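Local coordinates for periplasmic chaperone Spy (Escherichia coli, PDB 3OEO), which probably acts as an ATP-independent periplasmic chaperone, a cradle-shaped homodimer that limits protein aggregation and helps proteins refold, at residues L32-T35 / D36-Q40; Q41-E44 / I45-Q49; R55-L58 / E59-R62; T99-K102 / I103-I106. All coordinates share one frame; numbering follows the deposited sequence.

All four contacts are local, each between neighbouring residues of one continuous run, so none closes a long loop; they follow in series without nesting or crossing. Contact 1 is the turn that starts helix 38-49, and contact 2 carries that helix onward, with Leu34 packing on Ile42 where the two meet. Contact 3 lies on the other side of the chain's centre from contact 1, their centres about 35 Å apart, where a loop enters helix 60-68. Contact 4, at the end of helix 87-104, returns to the first two: Ile106 packs on Gln38, Gln41 and Ile45, and Thr99 on Ile45, joining helices 38-49 and 87-104.

Contact 1 of 4, residues L32-T35 / D36-Q40. With CD (cadmium ion), chain E.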
loop_
_atom_site.group_PDB
_atom_site.type_symbol
_atom_site.label_atom_id
_atom_site.label_comp_id
_atom_site.label_asym_id
_atom_site.label_seq_id
_atom_site.Cartn_x
_atom_site.Cartn_y
_atom_site.Cartn_z
ATOM N N LEU A 32 12.787 18.901 -10.118
ATOM C CA LEU A 32 13.831 19.804 -9.640
ATOM C C LEU A 32 14.771 20.260 -10.757
ATOM O O LEU A 32 15.940 20.567 -10.508
ATOM C CB LEU A 32 14.626 19.126 -8.516
ATOM C CG LEU A 32 13.863 18.167 -7.595
ATOM C CD1 LEU A 32 14.840 17.360 -6.782
ATOM C CD2 LEU A 32 12.873 18.901 -6.695
ATOM N N ASN A 33 14.240 20.324 -11.978
ATOM C CA ASN A 33 15.028 20.622 -13.176
ATOM C C ASN A 33 16.325 19.820 -13.221
ATOM O O ASN A 33 17.430 20.369 -13.184
ATOM C CB ASN A 33 15.270 22.130 -13.334
ATOM C CG ASN A 33 14.076 22.852 -13.944
ATOM O OD1 ASN A 33 12.987 22.287 -14.074
ATOM N ND2 ASN A 33 14.279 24.110 -14.324
ATOM N N LEU A 34 16.155 18.504 -13.274
ATOM C CA LEU A 34 17.256 17.554 -13.338
ATOM C C LEU A 34 17.909 17.532 -14.721
ATOM O O LEU A 34 17.305 17.952 -15.707
ATOM C CB LEU A 34 16.762 16.156 -12.957
ATOM C CG LEU A 34 15.722 15.453 -13.831
ATOM C CD1 LEU A 34 15.866 13.964 -13.649
ATOM C CD2 LEU A 34 14.300 15.904 -13.514
ATOM N N THR A 35 19.140 17.031 -14.781
ATOM C CA THR A 35 19.913 17.006 -16.024
ATOM C C THR A 35 19.636 15.769 -16.871
ATOM O O THR A 35 18.870 14.881 -16.477
ATOM C CB THR A 35 21.437 17.084 -15.756
ATOM O OG1 THR A 35 21.844 15.956 -14.969
ATOM C CG2 THR A 35 21.794 18.380 -15.031
ATOM N N ASP A 36 20.283 15.724 -18.035
ATOM C CA ASP A 36 20.182 14.596 -18.953
ATOM C C ASP A 36 21.018 13.386 -18.532
ATOM O O ASP A 36 21.025 12.365 -19.214
ATOM C CB ASP A 36 20.530 15.029 -20.380
ATOM C CG ASP A 36 19.327 15.567 -21.135
ATOM O OD1 ASP A 36 18.244 14.946 -21.066
ATOM O OD2 ASP A 36 19.462 16.610 -21.808
ATOM N N ALA A 37 21.710 13.494 -17.405
ATOM C CA ALA A 37 22.423 12.355 -16.847
ATOM C C ALA A 37 21.563 11.682 -15.778
ATOM O O ALA A 37 21.603 10.458 -15.616
ATOM C CB ALA A 37 23.757 12.797 -16.268
ATOM N N GLN A 38 20.766 12.497 -15.086
ATOM C CA GLN A 38 20.004 12.078 -13.906
ATOM C C GLN A 38 18.891 11.061 -14.190
ATOM O O GLN A 38 18.927 9.944 -13.669
ATOM C CB GLN A 38 19.453 13.307 -13.170
ATOM C CG GLN A 38 20.532 14.185 -12.527
ATOM C CD GLN A 38 20.008 15.523 -12.022
ATOM O OE1 GLN A 38 20.428 16.580 -12.489
ATOM N NE2 GLN A 38 19.092 15.482 -11.065
ATOM N N LYS A 39 17.918 11.449 -15.016
ATOM C CA LYS A 39 16.787 10.580 -15.400
ATOM C C LYS A 39 17.187 9.145 -15.760
ATOM O O LYS A 39 16.480 8.192 -15.422
ATOM C CB LYS A 39 15.997 11.196 -16.561
ATOM C CG LYS A 39 14.906 12.173 -16.152
ATOM C CD LYS A 39 14.326 12.931 -17.347
ATOM C CE LYS A 39 15.103 14.207 -17.648
ATOM N NZ LYS A 39 14.355 15.107 -18.567
ATOM N N GLN A 40 18.318 9.005 -16.446
ATOM C CA GLN A 40 18.815 7.700 -16.878
ATOM C C GLN A 40 19.468 6.917 -15.739
ATOM O O GLN A 40 19.402 5.685 -15.707
ATOM C CB GLN A 40 19.774 7.850 -18.070
ATOM C CG GLN A 40 20.406 6.552 -18.578
ATOM C CD GLN A 40 19.402 5.431 -18.816
ATOM O OE1 GLN A 40 19.644 4.288 -18.435
ATOM N NE2 GLN A 40 18.274 5.755 -19.446
HETATM CD CD CD E . 16.794 16.524 -22.632
HETATM O O HOH W 1 16.095 16.537 -20.630
HETATM O O HOH W 2 15.719 17.906 -23.867
#
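Thr35 and Gln38 are joined chiefly through Gln38 OE1. The backbone N of Thr35 donates to Gln38 OE1 at 2.7 Å with a fairly straight N-H (160°), but it comes from well above the carbonyl plane of the amide. The hydroxyl, Thr35 OG1, reaches Gln38 OE1 at 2.9 Å in that plane, on a lone pair. Two donors from one residue thus hold the amide and limit its rotation, and Gln38 N returns a weak backbone bond to Thr35 O. Threonine suits the place because its chi1 of 61° sets OG1 between the backbone N and the carbonyl carbon, where it can also accept a weak bond from Ala37 N at 3.5 Å. Glutamine, extended beyond CG, has the length to reach from the first turn of the helix to Thr35. Beside this pair Leu34 turns its CB to the Gln38 amide, while Leu34 CD1 lies against CG of Lys39, the two side chains crossing at about a right angle. Asp36 faces the other way and binds a cadmium ion through both carboxylate oxygens, OD1 at 2.6 Å and OD2 at 2.8 Å. One of the two waters on the metal accepts from Lys39 NZ at 3.1 Å. Farther out, Gln38 OE1 also accepts from Gln111 NE2, and the Gln38 side chain packs on Leu107. Leu34, Thr35 and Gln38 spell the LTxxQ signature of the CpxP/Spy family, here built as a capping box at the N terminus of helix 38-49.

Contact 2 of 4, residues Q41-E44 / I45-Q49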
loop_
_atom_site.group_PDB
_atom_site.type_symbol
_atom_site.label_atom_id
_atom_site.label_comp_id
_atom_site.label_asym_id
_atom_site.label_seq_id
_atom_site.Cartn_x
_atom_site.Cartn_y
_atom_site.Cartn_z
ATOM N N GLN A 41 20.100 7.627 -14.810
ATOM C CA GLN A 41 20.629 6.982 -13.613
ATOM C C GLN A 41 19.492 6.454 -12.748
ATOM O O GLN A 41 19.608 5.390 -12.148
ATOM C CB GLN A 41 21.541 7.926 -12.830
ATOM C CG GLN A 41 23.006 7.757 -13.192
ATOM C CD GLN A 41 23.850 8.946 -12.801
ATOM O OE1 GLN A 41 24.334 9.680 -13.663
ATOM N NE2 GLN A 41 24.037 9.145 -11.499
ATOM N N ILE A 42 18.390 7.199 -12.719
ATOM C CA ILE A 42 17.158 6.764 -12.070
ATOM C C ILE A 42 16.605 5.518 -12.764
ATOM O O ILE A 42 16.122 4.597 -12.111
ATOM C CB ILE A 42 16.104 7.891 -12.072
ATOM C CG1 ILE A 42 16.633 9.111 -11.309
ATOM C CG2 ILE A 42 14.782 7.409 -11.475
ATOM C CD1 ILE A 42 15.939 10.416 -11.661
ATOM N N ARG A 43 16.697 5.502 -14.090
ATOM C CA ARG A 43 16.267 4.373 -14.912
ATOM C C ARG A 43 16.923 3.050 -14.493
ATOM O O ARG A 43 16.292 1.994 -14.572
ATOM C CB ARG A 43 16.538 4.694 -16.393
ATOM C CG ARG A 43 16.282 3.580 -17.415
ATOM C CD ARG A 43 14.801 3.297 -17.653
ATOM N NE ARG A 43 13.996 4.502 -17.859
ATOM C CZ ARG A 43 12.926 4.565 -18.650
ATOM N NH1 ARG A 43 12.529 3.500 -19.340
ATOM N NH2 ARG A 43 12.257 5.704 -18.761
ATOM N N GLU A 44 18.174 3.111 -14.038
ATOM C CA GLU A 44 18.909 1.902 -13.656
ATOM C C GLU A 44 18.514 1.404 -12.266
ATOM O O GLU A 44 18.634 0.213 -11.967
ATOM C CB GLU A 44 20.429 2.120 -13.756
ATOM C CG GLU A 44 21.117 2.618 -12.480
ATOM C CD GLU A 44 22.439 3.323 -12.747
ATOM O OE1 GLU A 44 23.323 2.731 -13.405
ATOM O OE2 GLU A 44 22.595 4.475 -12.286
ATOM N N ILE A 45 18.041 2.325 -11.429
ATOM C CA ILE A 45 17.692 2.030 -10.041
ATOM C C ILE A 45 16.222 1.636 -9.919
ATOM O O ILE A 45 15.868 0.812 -9.073
ATOM C CB ILE A 45 17.989 3.237 -9.113
ATOM C CG1 ILE A 45 19.430 3.712 -9.301
ATOM C CG2 ILE A 45 17.751 2.871 -7.646
ATOM C CD1 ILE A 45 19.681 5.112 -8.798
ATOM N N MET A 46 15.373 2.232 -10.752
ATOM C CA MET A 46 13.956 1.878 -10.786
ATOM C C MET A 46 13.761 0.464 -11.335
ATOM O O MET A 46 12.889 -0.275 -10.875
ATOM C CB MET A 46 13.150 2.902 -11.587
ATOM C CG MET A 46 12.883 4.203 -10.848
ATOM S SD MET A 46 12.045 3.934 -9.272
ATOM C CE MET A 46 11.696 5.618 -8.758
ATOM N N LYS A 47 14.593 0.101 -12.310
ATOM C CA LYS A 47 14.673 -1.273 -12.806
ATOM C C LYS A 47 15.374 -2.182 -11.789
ATOM O O LYS A 47 15.461 -3.400 -11.981
ATOM C CB LYS A 47 15.392 -1.327 -14.159
ATOM C CG LYS A 47 14.551 -0.848 -15.334
ATOM C CD LYS A 47 15.228 -1.171 -16.657
ATOM C CE LYS A 47 14.318 -0.874 -17.841
ATOM N NZ LYS A 47 14.860 -1.437 -19.104
ATOM N N GLY A 48 15.883 -1.574 -10.721
ATOM C CA GLY A 48 16.371 -2.310 -9.560
ATOM C C GLY A 48 15.313 -2.333 -8.470
ATOM O O GLY A 48 15.366 -3.160 -7.560
ATOM N N GLN A 49 14.348 -1.419 -8.580
ATOM C CA GLN A 49 13.251 -1.278 -7.621
ATOM C C GLN A 49 12.045 -2.155 -7.993
ATOM O O GLN A 49 11.182 -2.424 -7.150
ATOM C CB GLN A 49 12.836 0.197 -7.538
ATOM C CG GLN A 49 11.851 0.564 -6.426
ATOM C CD GLN A 49 11.400 2.019 -6.507
ATOM O OE1 GLN A 49 10.210 2.310 -6.593
ATOM N NE2 GLN A 49 12.355 2.936 -6.499
#
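Ile45 lies back along the helix over the preceding turn, its CG1 and CD1 set over the carbonyl oxygen of Gln41, with CG1 3.3 Å from Gln41 O. Ile45 CG1 also meets Glu44 CG at 3.8 Å, the two side chains crossing obliquely. Glutamate is at home here because its aliphatic CB and CG can pack while the extended chain takes the carboxylate back alongside the preceding turn, at an exposed position. Ile42 packs one turn ahead of Met46. Its CG2 touches Met46 CG at 3.8 Å, and the two side chains run side by side in the same direction. This follows from chi1 of -61° at Ile42, which puts CG2 anti to the backbone N and beside the carbonyl carbon, on the side of the next turn; Met46 then bends at chi2. In the backbone beneath, Met46 N donates to Ile42 O at 2.8 Å, nearly along the C=O axis, and Ile45 N adds a weak bond to the same oxygen. Farther round, Lys47 lays its methylenes over Arg43 O, to which Lys47 N also makes a weak bond. Their charged ends, Arg43 NH1 and Lys47 NZ, stay 5.5 Å apart without touching, which suits like charges at exposed positions. Outside the run, Ile45 rests on Ile106, Ile42 on Leu34 and Met46 on Lys30. Apolar residues at these spacings, with Arg43, Glu44 and Lys47 exposed, mark an amphipathic helix in this all-helical cradle.

Contact 3 of 4, residues R55-L58 / E59-R62; sequences RPPL and EERR. With CD (cadmium ion), chain J.
Pro57 and Glu60 form the closer side of a loop-to-helix junction, where the chain enters helix 60-68 of the all-helical cradle. Pro57 CB packs on the carboxylate of Glu60, 3.7 Å from Glu60 OE1, an apolar methylene set against an acidic group. Glu60 gets there by bending: chi2 of 82° folds its chain, so that the carboxylate comes back toward the loop and does not run straight out. The other carboxylate oxygen, Glu60 OE2, makes a long, weak ion pair with Lys84, and the side chain also touches Met85, in keeping with its buried position. Proline suits this lead-in because its ring restricts the backbone just ahead of the helix and the residue has no N-H that would need a partner. The hold of the loop on the helix is nevertheless slight, resting on packing, with no hydrogen bond between the two runs. Within the helix start, Arg62 N makes a weak bond to Glu59 O at 3.4 Å. On the loose side Leu58 is exposed, touching the helix start through its CB, and Arg61 reaches outward to pack on Phe119 of the second subunit. Glu59 touches Leu58 through its CB, and its extended chain, with Lys84 alongside, ends in a carboxylate that holds a cadmium ion with both oxygens, OE1 and OE2 each 2.6 Å from the metal, while a water lies 2.7 Å from the same ion.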
loop_
_atom_site.group_PDB
_atom_site.type_symbol
_atom_site.label_atom_id
_atom_site.label_comp_id
_atom_site.label_asym_id
_atom_site.label_seq_id
_atom_site.Cartn_x
_atom_site.Cartn_y
_atom_site.Cartn_z
ATOM N N ARG A 55 7.956 -8.786 -6.493
ATOM C CA ARG A 55 6.709 -8.207 -5.975
ATOM C C ARG A 55 5.502 -9.166 -5.821
ATOM O O ARG A 55 4.753 -9.038 -4.847
ATOM C CB ARG A 55 6.297 -6.969 -6.794
ATOM C CG ARG A 55 7.334 -5.846 -6.825
ATOM C CD ARG A 55 6.726 -4.506 -7.246
ATOM N NE ARG A 55 6.027 -3.840 -6.147
ATOM C CZ ARG A 55 6.603 -3.030 -5.256
ATOM N NH1 ARG A 55 7.906 -2.773 -5.318
ATOM N NH2 ARG A 55 5.876 -2.478 -4.291
ATOM N N PRO A 56 5.299 -10.114 -6.767
ATOM C CA PRO A 56 4.019 -10.827 -6.744
ATOM C C PRO A 56 4.023 -12.292 -6.254
ATOM O O PRO A 56 4.674 -13.144 -6.866
ATOM C CB PRO A 56 3.595 -10.782 -8.217
ATOM C CG PRO A 56 4.917 -10.699 -9.003
ATOM C CD PRO A 56 6.032 -10.409 -8.013
ATOM N N PRO A 57 3.291 -12.584 -5.157
ATOM C CA PRO A 57 2.887 -13.968 -4.890
ATOM C C PRO A 57 1.539 -14.250 -5.568
ATOM O O PRO A 57 0.541 -13.582 -5.280
ATOM C CB PRO A 57 2.777 -14.020 -3.364
ATOM C CG PRO A 57 2.505 -12.609 -2.935
ATOM C CD PRO A 57 2.930 -11.678 -4.048
ATOM N N LEU A 58 1.520 -15.229 -6.467
ATOM C CA LEU A 58 0.397 -15.405 -7.401
ATOM C C LEU A 58 -0.889 -16.054 -6.863
ATOM O O LEU A 58 -1.927 -16.007 -7.530
ATOM C CB LEU A 58 0.870 -16.127 -8.671
ATOM C CG LEU A 58 1.566 -15.265 -9.731
ATOM C CD1 LEU A 58 2.348 -16.131 -10.704
ATOM C CD2 LEU A 58 0.572 -14.376 -10.476
ATOM N N GLU A 59 -0.829 -16.643 -5.669
ATOM C CA GLU A 59 -1.978 -17.367 -5.104
ATOM C C GLU A 59 -2.692 -16.626 -3.971
ATOM O O GLU A 59 -3.806 -16.989 -3.595
ATOM C CB GLU A 59 -1.567 -18.773 -4.639
ATOM C CG GLU A 59 -0.583 -18.783 -3.480
ATOM C CD GLU A 59 -0.521 -20.108 -2.763
ATOM O OE1 GLU A 59 -0.086 -21.104 -3.380
ATOM O OE2 GLU A 59 -0.884 -20.149 -1.569
ATOM N N GLU A 60 -2.043 -15.601 -3.423
ATOM C CA GLU A 60 -2.594 -14.841 -2.298
ATOM C C GLU A 60 -3.630 -13.822 -2.753
ATOM O O GLU A 60 -4.589 -13.541 -2.031
ATOM C CB GLU A 60 -1.477 -14.160 -1.497
ATOM C CG GLU A 60 -0.867 -15.030 -0.387
ATOM C CD GLU A 60 0.201 -16.001 -0.878
ATOM O OE1 GLU A 60 0.239 -16.315 -2.082
ATOM O OE2 GLU A 60 1.016 -16.453 -0.048
ATOM N N ARG A 61 -3.436 -13.274 -3.951
ATOM C CA ARG A 61 -4.432 -12.395 -4.572
ATOM C C ARG A 61 -5.750 -13.122 -4.868
ATOM O O ARG A 61 -6.780 -12.482 -5.097
ATOM C CB ARG A 61 -3.867 -11.721 -5.827
ATOM C CG ARG A 61 -3.249 -10.356 -5.552
ATOM C CD ARG A 61 -2.631 -9.737 -6.799
ATOM N NE ARG A 61 -2.338 -8.319 -6.599
ATOM C CZ ARG A 61 -3.031 -7.319 -7.140
ATOM N NH1 ARG A 61 -4.063 -7.569 -7.940
ATOM N NH2 ARG A 61 -2.684 -6.063 -6.887
ATOM N N ARG A 62 -5.700 -14.455 -4.864
ATOM C CA ARG A 62 -6.899 -15.288 -4.841
ATOM C C ARG A 62 -7.481 -15.287 -3.425
ATOM O O ARG A 62 -8.675 -15.066 -3.247
ATOM C CB ARG A 62 -6.577 -16.723 -5.283
ATOM C CG ARG A 62 -7.801 -17.592 -5.586
ATOM C CD ARG A 62 -7.474 -19.089 -5.663
ATOM N NE ARG A 62 -6.399 -19.397 -6.606
ATOM C CZ ARG A 62 -5.188 -19.829 -6.258
ATOM N NH1 ARG A 62 -4.885 -20.035 -4.982
ATOM N NH2 ARG A 62 -4.278 -20.072 -7.193
HETATM CD CD CD J . 1.487 -21.256 -1.361
HETATM O O HOH W 3 2.994 -21.436 0.852
#

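Contact 4 of 4, residues T99-K102 / I103-I106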
loop_
_atom_site.group_PDB
_atom_site.type_symbol
_atom_site.label_atom_id
_atom_site.label_comp_id
_atom_site.label_asym_id
_atom_site.label_seq_id
_atom_site.Cartn_x
_atom_site.Cartn_y
_atom_site.Cartn_z
ATOM N N THR A 99 16.233 2.502 -2.711
ATOM C CA THR A 99 16.259 3.055 -4.063
ATOM C C THR A 99 15.948 4.551 -4.091
ATOM O O THR A 99 16.700 5.321 -4.687
ATOM C CB THR A 99 15.301 2.304 -5.011
ATOM O OG1 THR A 99 13.956 2.462 -4.554
ATOM C CG2 THR A 99 15.639 0.824 -5.067
ATOM N N GLN A 100 14.856 4.958 -3.440
ATOM C CA GLN A 100 14.496 6.375 -3.341
ATOM C C GLN A 100 15.513 7.221 -2.562
ATOM O O GLN A 100 15.650 8.420 -2.812
ATOM C CB GLN A 100 13.065 6.563 -2.818
ATOM C CG GLN A 100 12.035 6.673 -3.955
ATOM C CD GLN A 100 10.588 6.534 -3.498
ATOM O OE1 GLN A 100 10.285 5.810 -2.543
ATOM N NE2 GLN A 100 9.680 7.216 -4.198
ATOM N N ASN A 101 16.231 6.591 -1.631
ATOM C CA ASN A 101 17.413 7.216 -1.053
ATOM C C ASN A 101 18.495 7.401 -2.123
ATOM O O ASN A 101 19.011 8.504 -2.311
ATOM C CB ASN A 101 17.954 6.402 0.126
ATOM C CG ASN A 101 18.819 7.233 1.074
ATOM O OD1 ASN A 101 19.502 6.695 1.934
ATOM N ND2 ASN A 101 18.785 8.545 0.918
ATOM N N LYS A 102 18.812 6.316 -2.831
ATOM C CA LYS A 102 19.844 6.321 -3.866
ATOM C C LYS A 102 19.636 7.396 -4.942
ATOM O O LYS A 102 20.605 8.016 -5.387
ATOM C CB LYS A 102 19.999 4.923 -4.480
ATOM C CG LYS A 102 20.757 3.937 -3.573
ATOM C CD LYS A 102 20.716 2.501 -4.088
ATOM C CE LYS A 102 21.475 1.571 -3.145
ATOM N NZ LYS A 102 21.506 0.139 -3.566
ATOM N N ILE A 103 18.388 7.626 -5.352
ATOM C CA ILE A 103 18.092 8.739 -6.265
ATOM C C ILE A 103 18.382 10.087 -5.597
ATOM O O ILE A 103 18.933 10.985 -6.233
ATOM C CB ILE A 103 16.646 8.696 -6.889
ATOM C CG1 ILE A 103 16.071 10.112 -7.067
ATOM C CG2 ILE A 103 15.699 7.855 -6.060
ATOM C CD1 ILE A 103 14.660 10.160 -7.618
ATOM N N TYR A 104 18.023 10.218 -4.321
ATOM C CA TYR A 104 18.347 11.421 -3.549
ATOM C C TYR A 104 19.836 11.732 -3.712
ATOM O O TYR A 104 20.220 12.885 -3.885
ATOM C CB TYR A 104 17.968 11.234 -2.064
ATOM C CG TYR A 104 18.236 12.421 -1.151
ATOM C CD1 TYR A 104 19.418 12.506 -0.411
ATOM C CD2 TYR A 104 17.300 13.446 -1.012
ATOM C CE1 TYR A 104 19.667 13.589 0.429
ATOM C CE2 TYR A 104 17.541 14.539 -0.173
ATOM C CZ TYR A 104 18.726 14.602 0.544
ATOM O OH TYR A 104 18.968 15.674 1.378
ATOM N N ASN A 105 20.655 10.683 -3.704
ATOM C CA ASN A 105 22.111 10.812 -3.740
ATOM C C ASN A 105 22.690 11.084 -5.124
ATOM O O ASN A 105 23.884 11.374 -5.262
ATOM C CB ASN A 105 22.770 9.577 -3.118
ATOM C CG ASN A 105 22.897 9.673 -1.599
ATOM O OD1 ASN A 105 23.939 9.328 -1.032
ATOM N ND2 ASN A 105 21.838 10.142 -0.934
ATOM N N ILE A 106 21.840 10.974 -6.141
ATOM C CA ILE A 106 22.205 11.334 -7.508
ATOM C C ILE A 106 22.024 12.837 -7.683
ATOM O O ILE A 106 22.650 13.455 -8.546
ATOM C CB ILE A 106 21.346 10.584 -8.544
ATOM C CG1 ILE A 106 21.528 9.074 -8.392
ATOM C CG2 ILE A 106 21.701 11.022 -9.966
ATOM C CD1 ILE A 106 20.626 8.256 -9.291
#
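Asn101 and Tyr104 bring two flat groups together, the amide of the first tilted 38° from the plane of the ring of the second. Asn101 ND2 stands 4.1 Å from Tyr104 CB, so the amide lies beside the root of the ring. The end of the Asn105 side chain comes to the edge of the ring, its amide plane turned 74° from that of Asn101. The ring itself swings outward because chi1 of -179° sets CG anti to the backbone N, and its hydroxyl has a weak hydrogen bond to Asn116. Asparagine suits position 101 because its amide can bond as well as pack: Asn101 ND2 makes a weak bond to Ser70 O of the second subunit, Asn101 also packs on Phe73 of that subunit, and Tyr104 on its Thr69. All this sits at the C-terminal end of helix 87-104, whose backbone bonds continue through the run. Ile103 N donates to Thr99 O at 2.9 Å, and Asn105 N to Asn101 O at 3.1 Å, with a second, weak bond to Lys102 O. Ile103, beta-branched and apolar, sends CG2 back over the previous turn, 3.3 Å from Gln100 O. Thr99 directs its hydroxyl to the carbonyl oxygen of His96, the usual way for a threonine to satisfy itself within a helix. Ile106 CG1 lies 3.3 Å from Lys102 O, and its side chain packs on Gln41 of helix 38-49.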